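Gp15 protein (Listeria phage PSA, PDB 6R5W) is the homotrimeric receptor binding protein of the phage, a coiled-coil-bearing protein that probably recognises the surface of its Listeria host through its C-terminal part. Local coordinates at residues A[63-68]-A[108-113]; A[69-74]-A[94-99]; A[84-89]-A[168-173]; A[135-140]-A[150-155]. All coordinates share one frame; numbering follows the deposited sequence.

Contact 1 of 4, residues A[63-68]-A[108-113]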
loop_
_atom_site.group_PDB
_atom_site.type_symbol
_atom_site.label_atom_id
_atom_site.label_comp_id
_atom_site.label_asym_id
_atom_site.label_seq_id
_atom_site.Cartn_x
_atom_site.Cartn_y
_atom_site.Cartn_z
ATOM N N VAL A 63 -8.554 9.009 -14.861
ATOM C CA VAL A 63 -9.404 10.001 -15.523
ATOM C C VAL A 63 -8.693 10.510 -16.755
ATOM O O VAL A 63 -7.469 10.653 -16.762
ATOM C CB VAL A 63 -9.784 11.239 -14.637
ATOM C CG1 VAL A 63 -10.579 10.839 -13.513
ATOM C CG2 VAL A 63 -8.500 12.019 -14.216
ATOM N N THR A 64 -9.454 10.789 -17.835
ATOM C CA THR A 64 -8.887 11.371 -19.032
ATOM C C THR A 64 -8.923 12.898 -18.983
ATOM O O THR A 64 -9.900 13.465 -18.510
ATOM C CB THR A 64 -9.665 10.921 -20.282
ATOM O OG1 THR A 64 -9.476 9.540 -20.495
ATOM C CG2 THR A 64 -9.185 11.670 -21.489
ATOM N N LEU A 65 -7.847 13.539 -19.413
ATOM C CA LEU A 65 -7.741 14.988 -19.415
ATOM C C LEU A 65 -7.905 15.519 -20.836
ATOM O O LEU A 65 -7.247 15.031 -21.779
ATOM C CB LEU A 65 -6.367 15.449 -18.886
ATOM C CG LEU A 65 -5.922 14.868 -17.553
ATOM C CD1 LEU A 65 -4.552 15.510 -17.221
ATOM C CD2 LEU A 65 -6.899 15.080 -16.453
ATOM N N THR A 66 -8.636 16.590 -20.963
ATOM C CA THR A 66 -8.894 17.257 -22.237
ATOM C C THR A 66 -7.896 18.400 -22.472
ATOM O O THR A 66 -7.761 19.283 -21.615
ATOM C CB THR A 66 -10.305 17.824 -22.240
ATOM O OG1 THR A 66 -11.244 16.765 -22.036
ATOM C CG2 THR A 66 -10.564 18.527 -23.563
ATOM N N PRO A 67 -7.217 18.424 -23.602
ATOM C CA PRO A 67 -6.243 19.494 -23.854
ATOM C C PRO A 67 -6.935 20.827 -24.010
ATOM O O PRO A 67 -8.092 20.903 -24.434
ATOM C CB PRO A 67 -5.539 19.075 -25.151
ATOM C CG PRO A 67 -6.382 17.990 -25.703
ATOM C CD PRO A 67 -7.197 17.387 -24.657
ATOM N N LYS A 68 -6.226 21.878 -23.607
ATOM C CA LYS A 68 -6.794 23.224 -23.556
ATOM C C LYS A 68 -5.919 24.187 -24.335
ATOM O O LYS A 68 -4.755 23.922 -24.661
ATOM C CB LYS A 68 -6.912 23.775 -22.108
ATOM C CG LYS A 68 -7.768 22.953 -21.192
ATOM C CD LYS A 68 -7.625 23.350 -19.758
ATOM C CE LYS A 68 -8.375 24.585 -19.415
ATOM N NZ LYS A 68 -8.761 24.590 -17.961
ATOM N N ALA A 108 -3.754 21.593 -19.921
ATOM C CA ALA A 108 -4.744 20.716 -19.341
ATOM C C ALA A 108 -4.874 21.053 -17.877
ATOM O O ALA A 108 -3.966 21.661 -17.285
ATOM C CB ALA A 108 -4.338 19.222 -19.474
ATOM N N THR A 109 -6.022 20.691 -17.320
ATOM C CA THR A 109 -6.380 20.891 -15.920
ATOM C C THR A 109 -6.985 19.623 -15.355
ATOM O O THR A 109 -7.854 19.030 -15.978
ATOM C CB THR A 109 -7.430 22.050 -15.740
ATOM O OG1 THR A 109 -6.909 23.246 -16.339
ATOM C CG2 THR A 109 -7.715 22.278 -14.302
ATOM N N LEU A 110 -6.514 19.172 -14.199
ATOM C CA LEU A 110 -7.056 17.968 -13.595
ATOM C C LEU A 110 -8.311 18.307 -12.796
ATOM O O LEU A 110 -8.501 19.466 -12.360
ATOM C CB LEU A 110 -6.029 17.346 -12.665
ATOM C CG LEU A 110 -4.745 16.787 -13.372
ATOM C CD1 LEU A 110 -3.596 17.690 -13.100
ATOM C CD2 LEU A 110 -4.470 15.425 -12.881
ATOM N N PRO A 111 -9.144 17.316 -12.517
ATOM C CA PRO A 111 -10.318 17.549 -11.675
ATOM C C PRO A 111 -9.961 18.099 -10.298
ATOM O O PRO A 111 -8.911 17.774 -9.728
ATOM C CB PRO A 111 -10.948 16.148 -11.536
ATOM C CG PRO A 111 -10.349 15.335 -12.575
ATOM C CD PRO A 111 -8.997 15.891 -12.856
ATOM N N THR A 112 -10.915 18.844 -9.718
ATOM C CA THR A 112 -10.706 19.476 -8.416
ATOM C C THR A 112 -10.369 18.476 -7.287
ATOM O O THR A 112 -9.615 18.801 -6.361
ATOM C CB THR A 112 -11.945 20.327 -8.032
ATOM O OG1 THR A 112 -13.115 19.515 -7.917
ATOM C CG2 THR A 112 -12.183 21.370 -9.088
ATOM N N PHE A 113 -10.954 17.261 -7.297
ATOM C CA PHE A 113 -10.590 16.329 -6.242
ATOM C C PHE A 113 -9.128 15.812 -6.367
ATOM O O PHE A 113 -8.636 15.128 -5.434
ATOM C CB PHE A 113 -11.542 15.121 -6.168
ATOM C CG PHE A 113 -11.372 14.096 -7.293
ATOM C CD1 PHE A 113 -11.938 14.280 -8.521
ATOM C CD2 PHE A 113 -10.647 12.939 -7.080
ATOM C CE1 PHE A 113 -11.807 13.349 -9.523
ATOM C CE2 PHE A 113 -10.490 12.017 -8.093
ATOM C CZ PHE A 113 -11.072 12.233 -9.311
HETATM O O HOH W 1 -8.273 19.708 -19.045
#
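K68 and T109 are brought together by two torsions: T109 holds OG1 anti to its carbonyl carbon (chi1 -56°), and chi3 (78°) bends the K68 chain, keeping CE as well as CD beside that hydroxyl. K68 NZ then reaches T109 OG1 in a hydrogen bond of 2.8 Å. K68 CD passes over the backbone of A108, 3.9 Å from its CA. T109 OG1 is also hydrogen-bonded to D146 OD1, so the hydroxyl has lysine and aspartate partners. Beside this bond, a water joins the backbones: it donates to T66 O at 2.7 Å and accepts from T109 N.

The rest is apolar. L65 crosses L110 at a slant, its CD1 4.1 Å from L110 CG, while its other methyl, CD2, lies 4.2 Å from P111 CD. L65 CB backs onto the methyl of A108. V63 and P111 meet tip to tip, with V63 CG2 4.1 Å from P111 CD, and V63 CG1 comes to the edge of the F113 ring near its plane, 4.5 Å from CZ. Strand 61-65 thus meets the exit of strand 105-109 through apolar side chains, and the loop after it through a water and K68. An apolar seam from V63 with P111 and F113 to L65 with L110 and A108 joins the two sheets, and next to A108 the K68 ammonium probably gains from the negative charge of D146.

Contact 2 of 4, residues A[69-74]-A[94-99]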
loop_
_atom_site.group_PDB
_atom_site.type_symbol
_atom_site.label_atom_id
_atom_site.label_comp_id
_atom_site.label_asym_id
_atom_site.label_seq_id
_atom_site.Cartn_x
_atom_site.Cartn_y
_atom_site.Cartn_z
ATOM N N ASN A 69 -6.492 25.360 -24.643
ATOM C CA ASN A 69 -5.727 26.484 -25.177
ATOM C C ASN A 69 -4.985 26.146 -26.453
ATOM O O ASN A 69 -3.852 26.601 -26.673
ATOM C CB ASN A 69 -4.751 26.991 -24.103
ATOM C CG ASN A 69 -5.448 27.619 -22.982
ATOM O OD1 ASN A 69 -6.290 28.501 -23.172
ATOM N ND2 ASN A 69 -5.128 27.192 -21.769
ATOM N N GLY A 70 -5.621 25.338 -27.310
ATOM C CA GLY A 70 -5.057 25.027 -28.581
ATOM C C GLY A 70 -4.108 23.850 -28.599
ATOM O O GLY A 70 -3.772 23.369 -29.687
ATOM N N PHE A 71 -3.650 23.388 -27.439
ATOM C CA PHE A 71 -2.831 22.188 -27.411
ATOM C C PHE A 71 -3.640 20.991 -27.961
ATOM O O PHE A 71 -4.878 20.913 -27.809
ATOM C CB PHE A 71 -2.393 21.863 -25.987
ATOM C CG PHE A 71 -1.278 22.736 -25.446
ATOM C CD1 PHE A 71 0.030 22.365 -25.654
ATOM C CD2 PHE A 71 -1.556 23.852 -24.728
ATOM C CE1 PHE A 71 1.097 23.096 -25.159
ATOM C CE2 PHE A 71 -0.479 24.598 -24.158
ATOM C CZ PHE A 71 0.803 24.245 -24.405
ATOM N N VAL A 72 -2.910 20.005 -28.465
ATOM C CA VAL A 72 -3.509 18.741 -28.864
ATOM C C VAL A 72 -2.916 17.639 -27.983
ATOM O O VAL A 72 -1.790 17.763 -27.465
ATOM C CB VAL A 72 -3.283 18.433 -30.355
ATOM C CG1 VAL A 72 -4.009 19.498 -31.216
ATOM C CG2 VAL A 72 -1.804 18.375 -30.729
ATOM N N ALA A 73 -3.705 16.578 -27.789
ATOM C CA ALA A 73 -3.254 15.382 -27.042
ATOM C C ALA A 73 -2.617 14.496 -28.090
ATOM O O ALA A 73 -3.295 13.715 -28.779
ATOM C CB ALA A 73 -4.419 14.696 -26.348
ATOM N N SER A 74 -1.308 14.635 -28.233
ATOM C CA SER A 74 -0.584 13.779 -29.171
ATOM C C SER A 74 -0.574 12.348 -28.676
ATOM O O SER A 74 -0.563 11.409 -29.483
ATOM C CB SER A 74 0.853 14.295 -29.364
ATOM O OG SER A 74 1.608 13.448 -30.222
ATOM N N GLY A 94 1.063 11.211 -20.787
ATOM C CA GLY A 94 0.715 11.721 -22.080
ATOM C C GLY A 94 1.700 12.743 -22.609
ATOM O O GLY A 94 2.705 13.066 -21.979
ATOM N N ILE A 95 1.427 13.191 -23.858
ATOM C CA ILE A 95 2.296 14.092 -24.584
ATOM C C ILE A 95 1.411 15.118 -25.263
ATOM O O ILE A 95 0.407 14.753 -25.888
ATOM C CB ILE A 95 3.144 13.362 -25.623
ATOM C CG1 ILE A 95 4.035 12.282 -24.958
ATOM C CG2 ILE A 95 4.052 14.336 -26.448
ATOM C CD1 ILE A 95 4.788 11.422 -25.988
ATOM N N VAL A 96 1.733 16.415 -25.097
ATOM C CA VAL A 96 0.926 17.477 -25.723
ATOM C C VAL A 96 1.731 18.053 -26.889
ATOM O O VAL A 96 2.975 18.170 -26.827
ATOM C CB VAL A 96 0.506 18.585 -24.735
ATOM C CG1 VAL A 96 -0.388 18.009 -23.690
ATOM C CG2 VAL A 96 1.775 19.230 -24.106
ATOM N N GLY A 97 1.003 18.454 -27.937
ATOM C CA GLY A 97 1.545 19.121 -29.104
ATOM C C GLY A 97 1.058 20.580 -29.207
ATOM O O GLY A 97 -0.018 20.916 -28.683
ATOM N N LYS A 98 1.834 21.383 -29.925
ATOM C CA LYS A 98 1.561 22.819 -30.052
ATOM C C LYS A 98 0.176 23.072 -30.607
ATOM O O LYS A 98 -0.564 23.926 -30.101
ATOM C CB LYS A 98 2.609 23.431 -30.938
ATOM C CG LYS A 98 2.516 24.993 -31.038
ATOM C CD LYS A 98 3.433 25.415 -32.122
ATOM C CE LYS A 98 3.673 26.946 -31.988
ATOM N NZ LYS A 98 4.655 27.378 -33.016
ATOM N N GLY A 99 -0.246 22.265 -31.592
ATOM C CA GLY A 99 -1.594 22.474 -32.121
ATOM C C GLY A 99 -1.674 23.891 -32.698
ATOM O O GLY A 99 -0.777 24.355 -33.415
#
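The open end of the β-hairpin made by strands 72-84 and 87-97 is where F71, V72 and S74 meet residues 95-99. V72 and G97 form an antiparallel hydrogen-bonded pair: V72 N donates to G97 O at 3.0 Å, and G97 N returns the bond to V72 O at 2.9 Å. The next pair, A73 with V96, is non-hydrogen-bonded, and V96 CA turns its hydrogen to V72 O at 3.2 Å. One step on, where the chain turns a corner at S74, S74 N gives only a weak bond to I95 O.

The glycines fit the backbones closely. V72 CG2 packs against G97 CA at 3.8 Å, too close to leave room for a β-carbon, and G99 brings its CA to within 3.4 Å of G70 O in a CA-H...O contact. V72 CG1, anti to its carbonyl carbon (chi1 -64°), rests on the same G99 CA at 3.9 Å.

F71 lies just ahead of the strand. Its CA approaches G97 O, and its ring crosses V96 obliquely, F71 CD1 being 3.9 Å from V96 CG2. Both side chains continue onto C107 and I149 of the other sheet, joining the packing between the two sheets. K98 leaves away from segment 69-74, and its NZ makes a salt bridge to D156; I95 packs on N121 of the second subunit. G70 still bonds T100 through the backbone, so this is regular antiparallel pairing, V72 with G97 hydrogen-bonded and A73 with V96 not, at the open end of a β-hairpin.

Contact 3 of 4, residues A[84-89]-A[168-173]. With CD (cadmium ion), chain I.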
loop_
_atom_site.group_PDB
_atom_site.type_symbol
_atom_site.label_atom_id
_atom_site.label_comp_id
_atom_site.label_asym_id
_atom_site.label_seq_id
_atom_site.Cartn_x
_atom_site.Cartn_y
_atom_site.Cartn_z
ATOM N N PHE A 84 -4.144 6.490 -0.806
ATOM C CA PHE A 84 -3.297 6.212 0.333
ATOM C C PHE A 84 -3.874 6.963 1.504
ATOM O O PHE A 84 -3.759 8.177 1.545
ATOM C CB PHE A 84 -1.855 6.644 0.093
ATOM C CG PHE A 84 -1.152 5.720 -0.844
ATOM C CD1 PHE A 84 -0.770 4.456 -0.401
ATOM C CD2 PHE A 84 -0.938 6.085 -2.166
ATOM C CE1 PHE A 84 -0.127 3.585 -1.289
ATOM C CE2 PHE A 84 -0.324 5.228 -3.026
ATOM C CZ PHE A 84 0.082 3.995 -2.590
ATOM N N GLY A 85 -4.481 6.256 2.423
ATOM C CA GLY A 85 -5.185 6.906 3.515
ATOM C C GLY A 85 -6.277 7.786 2.959
ATOM O O GLY A 85 -7.079 7.376 2.145
ATOM N N ASN A 86 -6.274 9.064 3.361
ATOM C CA ASN A 86 -7.210 10.046 2.850
ATOM C C ASN A 86 -6.592 10.982 1.825
ATOM O O ASN A 86 -7.022 12.137 1.670
ATOM C CB ASN A 86 -7.835 10.754 4.056
ATOM C CG ASN A 86 -8.825 9.845 4.758
ATOM O OD1 ASN A 86 -9.808 9.352 4.129
ATOM N ND2 ASN A 86 -8.505 9.490 5.979
ATOM N N ARG A 87 -5.592 10.497 1.087
ATOM C CA ARG A 87 -5.034 11.248 -0.010
ATOM C C ARG A 87 -5.008 10.365 -1.230
ATOM O O ARG A 87 -5.288 9.175 -1.147
ATOM C CB ARG A 87 -3.594 11.729 0.292
ATOM C CG ARG A 87 -3.433 12.659 1.564
ATOM C CD ARG A 87 -1.949 12.804 1.846
ATOM N NE ARG A 87 -1.560 13.597 3.012
ATOM C CZ ARG A 87 -1.191 14.866 2.964
ATOM N NH1 ARG A 87 -1.205 15.564 1.826
ATOM N NH2 ARG A 87 -0.791 15.449 4.102
ATOM N N PHE A 88 -4.611 10.950 -2.346
ATOM C CA PHE A 88 -4.314 10.197 -3.558
ATOM C C PHE A 88 -2.881 10.505 -3.999
ATOM O O PHE A 88 -2.459 11.671 -3.998
ATOM C CB PHE A 88 -5.218 10.516 -4.721
ATOM C CG PHE A 88 -6.659 10.294 -4.442
ATOM C CD1 PHE A 88 -7.181 9.002 -4.438
ATOM C CD2 PHE A 88 -7.509 11.367 -4.209
ATOM C CE1 PHE A 88 -8.531 8.792 -4.183
ATOM C CE2 PHE A 88 -8.856 11.150 -3.976
ATOM C CZ PHE A 88 -9.347 9.866 -3.938
ATOM N N LEU A 89 -2.193 9.467 -4.526
ATOM C CA LEU A 89 -1.003 9.652 -5.318
ATOM C C LEU A 89 -1.438 9.722 -6.772
ATOM O O LEU A 89 -2.106 8.807 -7.253
ATOM C CB LEU A 89 -0.050 8.509 -5.097
ATOM C CG LEU A 89 1.225 8.624 -5.909
ATOM C CD1 LEU A 89 2.134 9.782 -5.424
ATOM C CD2 LEU A 89 1.974 7.267 -5.752
ATOM N N THR A 168 -2.278 14.595 -3.270
ATOM C CA THR A 168 -3.383 15.487 -2.930
ATOM C C THR A 168 -3.460 15.762 -1.414
ATOM O O THR A 168 -2.674 15.274 -0.596
ATOM C CB THR A 168 -4.687 14.882 -3.443
ATOM O OG1 THR A 168 -4.898 13.709 -2.672
ATOM C CG2 THR A 168 -4.632 14.615 -4.951
ATOM N N LYS A 169 -4.402 16.647 -1.044
ATOM C CA LYS A 169 -4.617 16.992 0.369
ATOM C C LYS A 169 -5.362 15.898 1.147
ATOM O O LYS A 169 -5.992 14.996 0.586
ATOM C CB LYS A 169 -5.385 18.318 0.463
ATOM C CG LYS A 169 -4.585 19.490 -0.044
ATOM C CD LYS A 169 -5.442 20.820 0.072
ATOM C CE LYS A 169 -4.751 21.888 0.831
ATOM N NZ LYS A 169 -3.519 22.362 0.158
ATOM N N GLU A 170 -5.288 16.016 2.469
ATOM C CA GLU A 170 -5.906 15.119 3.429
ATOM C C GLU A 170 -7.404 15.372 3.494
ATOM O O GLU A 170 -7.869 16.258 4.221
ATOM C CB GLU A 170 -5.268 15.370 4.782
ATOM C CG GLU A 170 -5.319 14.190 5.609
ATOM C CD GLU A 170 -4.464 13.202 5.049
ATOM O OE1 GLU A 170 -3.222 13.446 5.036
ATOM O OE2 GLU A 170 -5.029 12.153 4.593
ATOM N N VAL A 171 -8.164 14.596 2.731
ATOM C CA VAL A 171 -9.601 14.825 2.554
ATOM C C VAL A 171 -10.320 13.482 2.607
ATOM O O VAL A 171 -10.010 12.575 1.834
ATOM C CB VAL A 171 -9.925 15.542 1.238
ATOM C CG1 VAL A 171 -11.474 15.691 1.131
ATOM C CG2 VAL A 171 -9.254 16.850 1.153
ATOM N N THR A 172 -11.250 13.327 3.539
ATOM C CA THR A 172 -11.834 11.999 3.740
ATOM C C THR A 172 -12.554 11.530 2.483
ATOM O O THR A 172 -13.208 12.319 1.807
ATOM C CB THR A 172 -12.780 12.044 4.921
ATOM O OG1 THR A 172 -13.307 10.762 5.195
ATOM C CG2 THR A 172 -13.861 12.966 4.599
ATOM N N THR A 173 -12.426 10.246 2.187
ATOM C CA THR A 173 -13.153 9.598 1.101
ATOM C C THR A 173 -13.294 8.098 1.414
ATOM O O THR A 173 -14.410 7.564 1.378
ATOM C CB THR A 173 -12.440 9.791 -0.263
ATOM O OG1 THR A 173 -13.180 9.130 -1.303
ATOM C CG2 THR A 173 -11.006 9.241 -0.216
ATOM O OXT THR A 173 -12.306 7.403 1.731
HETATM CD CD CD I . -3.657 11.259 6.437
HETATM O O HOH W 2 -2.899 10.060 4.003
HETATM O O HOH W 3 -10.595 6.830 4.184
#
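Backbone and hydroxyl bonds dock the tail 168-173 on the hairpin end 84-89. T168 N donates to F88 O at 3.0 Å, and F88 N donates to T168 OG1 at 2.8 Å; chi1 of T168 (67°) sets OG1 between its backbone N and carbonyl carbon, facing that N-H. V171 N binds N86 O at 2.9 Å, while T173 N gives N86 OD1 only a weak bond. A water joins that same OD1 to the C-terminal carboxylate of T173.

The charged interactions centre on R87. R87 NH1 donates to T168 O at 2.8 Å and also bonds D117. R87 NE gives E170 OE1 a weak hydrogen bond of 2.6 Å, poorly aligned (116°), that is part of a salt bridge; guanidinium and carboxylate planes stand 88° apart. The carboxylate also chelates a cadmium ion through E170 OE1 at 2.6 Å and E170 OE2 at 2.5 Å, so metal and arginine share OE1.

Apolar contact is slight: F88 CZ and T173 CG2 meet tip to tip. T173 is poorly ordered, so its contacts are less certain. The arrangement is that of a C-terminal tail pinned beside a type II' β-hairpin turn, F84 to R87.

Contact 4 of 4, residues A[135-140]-A[150-155]. With CD (cadmium ion), chain E.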
loop_
_atom_site.group_PDB
_atom_site.type_symbol
_atom_site.label_atom_id
_atom_site.label_comp_id
_atom_site.label_asym_id
_atom_site.label_seq_id
_atom_site.Cartn_x
_atom_site.Cartn_y
_atom_site.Cartn_z
ATOM N N ASN A 135 16.115 20.541 -25.615
ATOM C CA ASN A 135 14.656 20.574 -25.721
ATOM C C ASN A 135 14.027 19.811 -24.549
ATOM O O ASN A 135 13.635 18.638 -24.644
ATOM C CB ASN A 135 14.180 20.042 -27.072
ATOM C CG ASN A 135 14.448 21.039 -28.226
ATOM O OD1 ASN A 135 14.522 22.241 -27.999
ATOM N ND2 ASN A 135 14.635 20.542 -29.437
ATOM N N GLN A 136 13.867 20.546 -23.422
ATOM C CA GLN A 136 13.190 20.101 -22.204
ATOM C C GLN A 136 12.311 21.271 -21.780
ATOM O O GLN A 136 12.348 22.346 -22.400
ATOM C CB GLN A 136 14.248 19.738 -21.153
ATOM C CG GLN A 136 15.149 18.589 -21.729
ATOM C CD GLN A 136 15.994 17.926 -20.689
ATOM O OE1 GLN A 136 16.596 18.569 -19.852
ATOM N NE2 GLN A 136 16.127 16.639 -20.761
ATOM N N ALA A 137 11.566 21.087 -20.695
ATOM C CA ALA A 137 10.537 22.039 -20.287
ATOM C C ALA A 137 10.561 22.215 -18.775
ATOM O O ALA A 137 10.851 21.284 -18.008
ATOM C CB ALA A 137 9.188 21.598 -20.751
ATOM N N ASN A 138 10.247 23.444 -18.359
ATOM C CA ASN A 138 9.890 23.749 -16.978
ATOM C C ASN A 138 8.365 23.837 -16.909
ATOM O O ASN A 138 7.759 24.739 -17.519
ATOM C CB ASN A 138 10.513 25.075 -16.516
ATOM C CG ASN A 138 12.013 24.991 -16.375
ATOM O OD1 ASN A 138 12.591 23.949 -16.055
ATOM N ND2 ASN A 138 12.691 26.139 -16.617
ATOM N N ILE A 139 7.736 22.933 -16.147
ATOM C CA ILE A 139 6.289 22.838 -16.072
ATOM C C ILE A 139 5.870 23.141 -14.632
ATOM O O ILE A 139 6.419 22.571 -13.689
ATOM C CB ILE A 139 5.763 21.447 -16.521
ATOM C CG1 ILE A 139 6.222 21.173 -17.947
ATOM C CG2 ILE A 139 4.275 21.400 -16.354
ATOM C CD1 ILE A 139 5.620 19.842 -18.545
ATOM N N TYR A 140 4.877 24.003 -14.481
ATOM C CA TYR A 140 4.284 24.268 -13.202
ATOM C C TYR A 140 2.981 23.526 -13.027
ATOM O O TYR A 140 2.160 23.478 -13.929
ATOM C CB TYR A 140 3.981 25.746 -12.994
ATOM C CG TYR A 140 5.129 26.699 -12.910
ATOM C CD1 TYR A 140 6.401 26.365 -13.265
ATOM C CD2 TYR A 140 4.880 28.024 -12.497
ATOM C CE1 TYR A 140 7.456 27.318 -13.210
ATOM C CE2 TYR A 140 5.904 28.958 -12.433
ATOM C CZ TYR A 140 7.148 28.620 -12.815
ATOM O OH TYR A 140 8.154 29.522 -12.792
ATOM N N VAL A 150 5.721 26.585 -18.722
ATOM C CA VAL A 150 6.317 27.897 -18.513
ATOM C C VAL A 150 7.578 28.107 -19.313
ATOM O O VAL A 150 7.844 29.211 -19.778
ATOM C CB VAL A 150 6.594 28.072 -16.997
ATOM C CG1 VAL A 150 7.575 29.199 -16.745
ATOM C CG2 VAL A 150 5.307 28.292 -16.256
ATOM N N GLY A 151 8.385 27.062 -19.511
ATOM C CA GLY A 151 9.568 27.200 -20.347
ATOM C C GLY A 151 9.743 25.970 -21.180
ATOM O O GLY A 151 9.498 24.874 -20.672
ATOM N N VAL A 152 10.128 26.143 -22.453
ATOM C CA VAL A 152 10.364 25.005 -23.350
ATOM C C VAL A 152 11.612 25.315 -24.180
ATOM O O VAL A 152 11.897 26.467 -24.557
ATOM C CB VAL A 152 9.180 24.659 -24.268
ATOM C CG1 VAL A 152 7.991 24.145 -23.542
ATOM C CG2 VAL A 152 8.758 25.906 -25.171
ATOM N N GLY A 153 12.339 24.256 -24.526
ATOM C CA GLY A 153 13.471 24.422 -25.421
ATOM C C GLY A 153 13.011 24.901 -26.789
ATOM O O GLY A 153 13.692 25.706 -27.447
ATOM N N SER A 154 11.884 24.377 -27.237
ATOM C CA SER A 154 11.290 24.758 -28.515
ATOM C C SER A 154 9.783 24.661 -28.482
ATOM O O SER A 154 9.216 23.594 -28.153
ATOM C CB SER A 154 11.843 23.863 -29.670
ATOM O OG SER A 154 10.975 24.016 -30.798
ATOM N N VAL A 155 9.103 25.756 -28.884
ATOM C CA VAL A 155 7.646 25.729 -28.892
ATOM C C VAL A 155 7.061 24.793 -29.946
ATOM O O VAL A 155 5.864 24.496 -29.890
ATOM C CB VAL A 155 7.035 27.127 -29.091
ATOM C CG1 VAL A 155 7.553 28.078 -27.995
ATOM C CG2 VAL A 155 7.362 27.649 -30.480
HETATM CD CD CD E . 17.634 20.554 -19.299
HETATM O O HOH W 4 16.786 22.319 -20.930
HETATM O O HOH W 5 19.267 22.248 -18.727
HETATM O O HOH W 6 19.183 20.002 -20.965
#
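This is strand pairing within the β-hairpin of strands 136-141 and 146-152, in the middle of the second sheet, with Q136 to N138 set against V150 to G153. N138 O accepts from two successive amides, V150 N at 3.0 Å and G151 N at 3.1 Å, the latter on a lone pair. N138 N returns a bond to G151 O at 2.8 Å, and G153 N binds Q136 O at 2.9 Å. Between these, A137 pairs with V152 without hydrogen bonds, the A137 methyl 4.0 Å from V152 CG1.

V150 CG2, anti to its carbonyl carbon, lies over one face of the Y140 ring in a CH-pi contact, 3.6 Å from the centroid and 5° off the ring normal. At the other end, N135 OD1 lies 3.5 Å from S154 CB; ND2 bonds S130.

Q136 points away from the partner strand, and its OE1 binds a cadmium ion at 2.3 Å. Q136 of the second and third subunits supply two more ligands, and three waters complete six. N138 OD1 bonds Q136 NE2 of the third subunit, tying the hairpin into the trimer. Two residues, V150 and G151, facing one, N138, make a classic β-bulge in an antiparallel hairpin.

In the fold
After the N-terminal helices the chain enters two four-stranded antiparallel sheets. Contact 1 opens at strand 61-65 and closes some 40 residues later at the end of strand 105-109, joining the sheets. Contact 2 falls wholly within that loop, closing the hairpin 72-84/87-97, and touches contact 1 where P67 packs on A73. Contact 3 opens at the turn of this hairpin and closes only at the C terminus, so it crosses both earlier contacts; F113 packing on F88 links it to contact 1. Contact 4, a local hairpin of the second sheet, lies inside the span of contact 3 and meets contact 2 at K98 and V155. Contacts 3 and 4 both reach the third subunit.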